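ABC transporter (Thermotoga maritima, PDB 1JI0) binds ATP and probably hydrolyses it as the nucleotide-binding subunit of a transporter for branched-chain amino acids. Local coordinates at residues V14-I19 with K45-S50. Sequence-based numbering, arbitrary orientation.
Sequences VYYGAI and KTTTLS. With ATP (adenosine-5'-triphosphate), chain B.
V14 and Y16, on the last residues of strand 5-16, pack against T47 on the first turn of helix 45-52, a small contact at the ATP site of an ABC nucleotide-binding domain. K45, T46 and T47 belong to the Walker A P-loop and the helix start after it; Y16, upstream of that motif and beside the nucleoside, probably corresponds to the A-loop aromatic of ABC ATPases. The buried area is modest, 122 Å² over both sides, and T47 contributes most of it. The two branches of T47 divide the work. CG2, anti to the backbone N, lies 3.5 Å from V14 CG1 in a purely apolar touch. OG1, beside the backbone N (chi1 -62°), donates a hydrogen bond of 2.7 Å to ATP O2A. That same hydroxyl is 3.9 Å from Y16 CE2, oblique to the ring. Y16 meets the ribose through its edge: ATP O4' lies near the ring plane, at an unusually short and doubtful 2.5 Å from Y16 OH. The tyrosine does not stack on the adenine: their planes are inclined by about 74°, and the nearest ring carbon, CE1 of Y16, is 4.0 Å from ATP C8. I19 CD1 lies over one face of the Y16 ring, displaced toward the rim, 3.1 Å above the plane. An alanine in place of Y16 would lose the ring and would probably open a gap between T47 and the ribose, leaving I19 CD1 without the face it lies on. K45 bends at chi3 and chi4 (chi4 -61°), bringing NZ to hydrogen-bond ATP O1B at 2.8 Å.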
loop_
_atom_site.group_PDB
_atom_site.type_symbol
_atom_site.label_atom_id
_atom_site.label_comp_id
_atom_site.label_asym_id
_atom_site.label_seq_id
_atom_site.Cartn_x
_atom_site.Cartn_y
_atom_site.Cartn_z
ATOM N N VAL A 14 -15.095 10.358 6.602
ATOM C CA VAL A 14 -15.678 9.632 5.485
ATOM C C VAL A 14 -16.979 8.985 5.919
ATOM O O VAL A 14 -17.029 8.260 6.915
ATOM C CB VAL A 14 -14.728 8.554 4.943
ATOM C CG1 VAL A 14 -15.408 7.778 3.819
ATOM C CG2 VAL A 14 -13.450 9.207 4.420
ATOM N N TYR A 15 -18.033 9.274 5.163
ATOM C CA TYR A 15 -19.365 8.745 5.427
ATOM C C TYR A 15 -19.844 8.046 4.173
ATOM O O TYR A 15 -19.719 8.582 3.078
ATOM C CB TYR A 15 -20.356 9.871 5.715
ATOM C CG TYR A 15 -20.096 10.721 6.934
ATOM C CD1 TYR A 15 -20.778 10.487 8.129
ATOM C CD2 TYR A 15 -19.248 11.829 6.866
ATOM C CE1 TYR A 15 -20.633 11.348 9.221
ATOM C CE2 TYR A 15 -19.094 12.689 7.945
ATOM C CZ TYR A 15 -19.790 12.449 9.118
ATOM O OH TYR A 15 -19.672 13.330 10.170
ATOM N N TYR A 16 -20.380 6.845 4.323
ATOM C CA TYR A 16 -21.021 6.204 3.179
ATOM C C TYR A 16 -22.091 5.199 3.614
ATOM O O TYR A 16 -21.893 4.371 4.493
ATOM C CB TYR A 16 -19.941 5.499 2.356
ATOM C CG TYR A 16 -19.399 4.336 3.111
ATOM C CD1 TYR A 16 -20.079 3.121 3.099
ATOM C CD2 TYR A 16 -18.169 4.429 3.762
ATOM C CE1 TYR A 16 -19.533 2.008 3.721
ATOM C CE2 TYR A 16 -17.623 3.318 4.386
ATOM C CZ TYR A 16 -18.297 2.110 4.365
ATOM O OH TYR A 16 -17.747 0.991 4.958
ATOM N N GLY A 17 -23.276 5.321 2.985
ATOM C CA GLY A 17 -24.364 4.405 3.311
ATOM C C GLY A 17 -25.110 4.843 4.574
ATOM O O GLY A 17 -26.001 5.682 4.552
ATOM N N ALA A 18 -24.744 4.203 5.698
ATOM C CA ALA A 18 -25.376 4.555 6.964
ATOM C C ALA A 18 -24.337 4.795 8.061
ATOM O O ALA A 18 -24.655 4.930 9.235
ATOM C CB ALA A 18 -26.309 3.413 7.368
ATOM N N ILE A 19 -23.088 4.644 7.635
ATOM C CA ILE A 19 -21.994 4.608 8.591
ATOM C C ILE A 19 -20.993 5.742 8.431
ATOM O O ILE A 19 -20.723 6.208 7.326
ATOM C CB ILE A 19 -21.242 3.248 8.529
ATOM C CG1 ILE A 19 -20.624 3.034 7.149
ATOM C CG2 ILE A 19 -22.205 2.108 8.822
ATOM C CD1 ILE A 19 -19.311 3.748 6.944
ATOM N N LYS A 45 -9.623 0.785 7.466
ATOM C CA LYS A 45 -8.359 0.810 6.737
ATOM C C LYS A 45 -8.486 0.969 5.220
ATOM O O LYS A 45 -7.828 1.824 4.628
ATOM C CB LYS A 45 -7.553 -0.457 7.063
ATOM C CG LYS A 45 -7.207 -0.613 8.536
ATOM C CD LYS A 45 -6.352 -1.853 8.787
ATOM C CE LYS A 45 -7.056 -3.131 8.348
ATOM N NZ LYS A 45 -8.328 -3.362 9.094
ATOM N N THR A 46 -9.304 0.131 4.590
ATOM C CA THR A 46 -9.512 0.184 3.142
ATOM C C THR A 46 -10.209 1.484 2.758
ATOM O O THR A 46 -9.925 2.061 1.712
ATOM C CB THR A 46 -10.381 -0.995 2.650
ATOM O OG1 THR A 46 -9.648 -2.213 2.789
ATOM C CG2 THR A 46 -10.757 -0.821 1.176
ATOM N N THR A 47 -11.124 1.934 3.607
ATOM C CA THR A 47 -11.844 3.168 3.350
ATOM C C THR A 47 -10.838 4.318 3.299
ATOM O O THR A 47 -10.923 5.182 2.431
ATOM C CB THR A 47 -12.900 3.433 4.441
ATOM O OG1 THR A 47 -13.861 2.370 4.434
ATOM C CG2 THR A 47 -13.631 4.754 4.185
ATOM N N THR A 48 -9.869 4.311 4.213
ATOM C CA THR A 48 -8.860 5.363 4.232
ATOM C C THR A 48 -8.111 5.412 2.910
ATOM O O THR A 48 -7.962 6.484 2.322
ATOM C CB THR A 48 -7.859 5.167 5.387
ATOM O OG1 THR A 48 -8.562 5.257 6.631
ATOM C CG2 THR A 48 -6.767 6.236 5.350
ATOM N N LEU A 49 -7.660 4.254 2.432
ATOM C CA LEU A 49 -6.930 4.189 1.169
ATOM C C LEU A 49 -7.824 4.574 -0.005
ATOM O O LEU A 49 -7.366 5.201 -0.968
ATOM C CB LEU A 49 -6.382 2.781 0.919
ATOM C CG LEU A 49 -5.359 2.173 1.879
ATOM C CD1 LEU A 49 -4.894 0.844 1.316
ATOM C CD2 LEU A 49 -4.168 3.095 2.050
ATOM N N SER A 50 -9.093 4.175 0.065
ATOM C CA SER A 50 -10.044 4.486 -0.995
ATOM C C SER A 50 -10.258 5.988 -1.073
ATOM O O SER A 50 -10.297 6.554 -2.161
ATOM C CB SER A 50 -11.382 3.785 -0.746
ATOM O OG SER A 50 -11.260 2.382 -0.948
HETATM P PG ATP B . -10.402 -4.383 4.675
HETATM O O1G ATP B . -10.407 -5.853 4.794
HETATM O O2G ATP B . -9.059 -3.765 4.656
HETATM O O3G ATP B . -11.393 -3.870 3.662
HETATM P PB ATP B . -11.020 -2.398 6.758
HETATM O O1B ATP B . -10.876 -2.502 8.245
HETATM O O2B ATP B . -10.094 -1.547 6.032
HETATM O O3B ATP B . -10.945 -3.897 6.120
HETATM P PA ATP B . -13.331 -0.948 5.670
HETATM O O1A ATP B . -13.168 -1.193 4.230
HETATM O O2A ATP B . -13.116 0.436 6.169
HETATM O O3A ATP B . -12.500 -2.036 6.498
HETATM O "O5'" ATP B . -14.764 -1.425 6.071
HETATM C "C5'" ATP B . -15.215 -1.357 7.427
HETATM C "C4'" ATP B . -16.209 -0.271 7.629
HETATM O "O4'" ATP B . -17.397 -0.628 6.866
HETATM C "C3'" ATP B . -16.676 -0.178 9.060
HETATM O "O3'" ATP B . -16.637 1.197 9.491
HETATM C "C2'" ATP B . -18.063 -0.751 9.025
HETATM O "O2'" ATP B . -18.942 -0.217 10.009
HETATM C "C1'" ATP B . -18.548 -0.288 7.640
HETATM N N9 ATP B . -19.759 -0.994 7.072
HETATM C C8 ATP B . -19.993 -1.354 5.760
HETATM N N7 ATP B . -21.133 -1.947 5.536
HETATM C C5 ATP B . -21.711 -1.986 6.797
HETATM C C6 ATP B . -22.960 -2.495 7.267
HETATM N N6 ATP B . -23.818 -3.060 6.435
HETATM N N1 ATP B . -23.261 -2.390 8.592
HETATM C C2 ATP B . -22.381 -1.813 9.422
HETATM N N3 ATP B . -21.173 -1.293 9.113
HETATM C C4 ATP B . -20.892 -1.414 7.753
#